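Local atomic coordinates of cytochrome C3, A dimeric class III c-type cytochrome (Desulfovibrio gigas, PDB entry 1GYO), a protein that binds four c-type hemes in each subunit of a dimer and probably carries electrons between redox partners. Residues K6-A11 and F21-M26. Numbering follows the deposited sequence.
Sequences KVVITA and FGKVEM. With HEC (heme c), chain F.
Two pairs of backbone hydrogen bonds identify strands 6-9 and 24-27 as an antiparallel ladder. Val-7 N-H donates to Met-26 O (2.9 Å), nearly along the C=O axis, and Val-7 O accepts from Met-26 N (3.0 Å). Ile-9 repeats the pattern with Val-24, its N standing 2.8 Å from Val-24 O; N-H...O angles of 162-169° make all four nearly straight. Val-8 and Glu-25 form the non-hydrogen-bonded pair between them. Past the ladder, Thr-10 OG1, anti to its backbone N (chi1 -171°), donates to Gly-22 O at 2.6 Å, approaching from above the carbonyl plane. On the exposed face carrying Val-8 and Glu-25, the Lys-6 side chain, bent at chi3, swings obliquely across Glu-25, its NZ reaching Glu-25 OE2 (2.8 Å) from above the carboxylate plane in a salt bridge. The other face is apolar: Val-7 CG2 lies 3.8 Å from Met-26 CB, while Ile-9 CD1 comes equally near the heme methyl CMD. Val-24 packs over the face of the same pyrrole, CG2 3.6 Å from heme C2D, on the side of axial ligand His-104. This two-stranded hairpin, its strands joined by a loop without helix or strand, turns its buried face to the hemes within a largely loop-built chain.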
loop_
_atom_site.group_PDB
_atom_site.type_symbol
_atom_site.label_atom_id
_atom_site.label_comp_id
_atom_site.label_asym_id
_atom_site.label_seq_id
_atom_site.Cartn_x
_atom_site.Cartn_y
_atom_site.Cartn_z
ATOM N N LYS A 6 11.186 -6.352 -6.661
ATOM C CA LYS A 6 11.589 -5.884 -8.002
ATOM C C LYS A 6 10.630 -6.505 -9.007
ATOM O O LYS A 6 10.329 -7.694 -8.871
ATOM C CB LYS A 6 13.048 -6.203 -8.315
ATOM C CG LYS A 6 13.529 -5.673 -9.648
ATOM C CD LYS A 6 14.820 -6.347 -10.126
ATOM C CE LYS A 6 15.984 -5.959 -9.243
ATOM N NZ LYS A 6 17.306 -6.023 -9.942
ATOM N N VAL A 7 10.189 -5.710 -9.958
ATOM C CA VAL A 7 9.303 -6.111 -11.025
ATOM C C VAL A 7 10.049 -5.893 -12.352
ATOM O O VAL A 7 10.833 -4.967 -12.480
ATOM C CB VAL A 7 7.926 -5.399 -11.062
ATOM C CG1 VAL A 7 7.104 -5.693 -9.792
ATOM C CG2 VAL A 7 8.048 -3.908 -11.210
ATOM N N VAL A 8 9.783 -6.747 -13.313
ATOM C CA VAL A 8 10.265 -6.506 -14.675
ATOM C C VAL A 8 9.054 -6.184 -15.523
ATOM O O VAL A 8 8.067 -6.933 -15.601
ATOM C CB VAL A 8 10.980 -7.734 -15.262
ATOM C CG1 VAL A 8 11.421 -7.397 -16.680
ATOM C CG2 VAL A 8 12.132 -8.139 -14.329
ATOM N N ILE A 9 9.070 -4.999 -16.077
ATOM C CA ILE A 9 8.017 -4.426 -16.839
ATOM C C ILE A 9 8.356 -4.650 -18.329
ATOM O O ILE A 9 9.462 -4.335 -18.739
ATOM C CB ILE A 9 7.826 -2.941 -16.529
ATOM C CG1 ILE A 9 7.756 -2.642 -15.045
ATOM C CG2 ILE A 9 6.556 -2.422 -17.259
ATOM C CD1 ILE A 9 7.852 -1.144 -14.723
ATOM N N THR A 10 7.397 -5.173 -19.062
ATOM C CA THR A 10 7.651 -5.369 -20.509
ATOM C C THR A 10 6.377 -5.084 -21.307
ATOM O O THR A 10 5.447 -4.465 -20.776
ATOM C CB THR A 10 8.304 -6.708 -20.752
ATOM O OG1 THR A 10 8.758 -6.833 -22.133
ATOM C CG2 THR A 10 7.293 -7.792 -20.441
ATOM N N ALA A 11 6.348 -5.499 -22.541
ATOM C CA ALA A 11 5.208 -5.287 -23.401
ATOM C C ALA A 11 3.990 -5.997 -22.824
ATOM O O ALA A 11 4.093 -6.935 -22.023
ATOM C CB ALA A 11 5.516 -5.779 -24.815
ATOM N N PHE A 21 14.066 -1.357 -26.489
ATOM C CA PHE A 21 13.596 -0.752 -25.268
ATOM C C PHE A 21 12.600 -1.679 -24.553
ATOM O O PHE A 21 11.616 -1.215 -23.989
ATOM C CB PHE A 21 12.935 0.596 -25.604
ATOM C CG PHE A 21 13.921 1.648 -26.019
ATOM C CD1 PHE A 21 14.389 1.700 -27.308
ATOM C CD2 PHE A 21 14.406 2.586 -25.124
ATOM C CE1 PHE A 21 15.319 2.646 -27.674
ATOM C CE2 PHE A 21 15.346 3.497 -25.471
ATOM C CZ PHE A 21 15.786 3.545 -26.763
ATOM N N GLY A 22 12.851 -2.986 -24.560
ATOM C CA GLY A 22 11.783 -3.945 -24.299
ATOM C C GLY A 22 11.484 -4.282 -22.877
ATOM O O GLY A 22 10.378 -4.802 -22.625
ATOM N N LYS A 23 12.414 -4.059 -21.959
ATOM C CA LYS A 23 12.235 -4.460 -20.564
ATOM C C LYS A 23 12.797 -3.398 -19.636
ATOM O O LYS A 23 13.884 -2.860 -19.888
ATOM C CB LYS A 23 12.921 -5.796 -20.208
ATOM C CG LYS A 23 12.252 -7.025 -20.767
ATOM C CD LYS A 23 12.883 -8.328 -20.406
ATOM C CE LYS A 23 13.972 -8.369 -19.374
ATOM N NZ LYS A 23 14.530 -9.779 -19.222
ATOM N N VAL A 24 12.106 -3.119 -18.554
ATOM C CA VAL A 24 12.583 -2.162 -17.549
ATOM C C VAL A 24 12.315 -2.735 -16.158
ATOM O O VAL A 24 11.209 -3.213 -15.900
ATOM C CB VAL A 24 11.850 -0.804 -17.658
ATOM C CG1 VAL A 24 12.150 0.099 -16.490
ATOM C CG2 VAL A 24 12.165 -0.158 -19.021
ATOM N N GLU A 25 13.287 -2.674 -15.286
ATOM C CA GLU A 25 13.108 -3.114 -13.914
ATOM C C GLU A 25 12.681 -1.938 -13.083
ATOM O O GLU A 25 13.120 -0.796 -13.271
ATOM C CB GLU A 25 14.425 -3.669 -13.368
ATOM C CG GLU A 25 14.971 -4.808 -14.157
ATOM C CD GLU A 25 16.207 -5.432 -13.472
ATOM O OE1 GLU A 25 16.558 -6.506 -13.999
ATOM O OE2 GLU A 25 16.811 -4.914 -12.512
ATOM N N MET A 26 11.809 -2.206 -12.109
ATOM C CA MET A 26 11.459 -1.199 -11.136
ATOM C C MET A 26 11.466 -1.821 -9.755
ATOM O O MET A 26 10.990 -2.935 -9.543
ATOM C CB MET A 26 10.053 -0.655 -11.365
ATOM C CG MET A 26 9.721 0.599 -10.586
ATOM S SD MET A 26 7.988 0.743 -10.127
ATOM C CE MET A 26 7.975 -0.419 -8.830
HETATM FE FE HEC F . 10.964 4.150 -21.828
HETATM C CHA HEC F . 9.041 1.438 -22.603
HETATM C CHB HEC F . 11.502 4.709 -25.090
HETATM C CHC HEC F . 12.786 6.911 -21.051
HETATM C CHD HEC F . 10.545 3.513 -18.556
HETATM N NA HEC F . 10.421 3.222 -23.501
HETATM C C1A HEC F . 9.624 2.110 -23.663
HETATM C C2A HEC F . 9.507 1.750 -25.051
HETATM C C3A HEC F . 10.226 2.662 -25.752
HETATM C C4A HEC F . 10.778 3.585 -24.789
HETATM C CMA HEC F . 10.460 2.734 -27.238
HETATM C CAA HEC F . 8.782 0.542 -25.574
HETATM C CBA HEC F . 7.401 0.839 -26.095
HETATM C CGA HEC F . 6.686 -0.359 -26.671
HETATM O O1A HEC F . 7.197 -1.483 -26.583
HETATM O O2A HEC F . 5.578 -0.177 -27.234
HETATM N NB HEC F . 11.948 5.552 -22.863
HETATM C C1B HEC F . 11.991 5.668 -24.234
HETATM C C2B HEC F . 12.620 6.913 -24.629
HETATM C C3B HEC F . 12.924 7.565 -23.478
HETATM C C4B HEC F . 12.551 6.695 -22.387
HETATM C CMB HEC F . 12.782 7.345 -26.059
HETATM C CAB HEC F . 13.433 8.971 -23.294
HETATM C CBB HEC F . 12.409 10.024 -23.723
HETATM N NC HEC F . 11.579 5.017 -20.143
HETATM C C1C HEC F . 12.418 6.113 -19.995
HETATM C C2C HEC F . 12.784 6.309 -18.617
HETATM C C3C HEC F . 12.119 5.365 -17.901
HETATM C C4C HEC F . 11.377 4.566 -18.856
HETATM C CMC HEC F . 13.744 7.385 -18.147
HETATM C CAC HEC F . 12.154 5.112 -16.428
HETATM C CBC HEC F . 12.043 6.353 -15.541
HETATM N ND HEC F . 9.946 2.778 -20.802
HETATM C C1D HEC F . 9.860 2.689 -19.412
HETATM C C2D HEC F . 8.989 1.613 -19.027
HETATM C C3D HEC F . 8.582 1.003 -20.173
HETATM C C4D HEC F . 9.170 1.728 -21.269
HETATM C CMD HEC F . 8.636 1.249 -17.606
HETATM C CAD HEC F . 7.666 -0.185 -20.296
HETATM C CBD HEC F . 8.412 -1.506 -20.359
HETATM C CGD HEC F . 9.125 -1.714 -21.681
HETATM O O1D HEC F . 10.380 -1.522 -21.669
HETATM O O2D HEC F . 8.479 -2.015 -22.678
#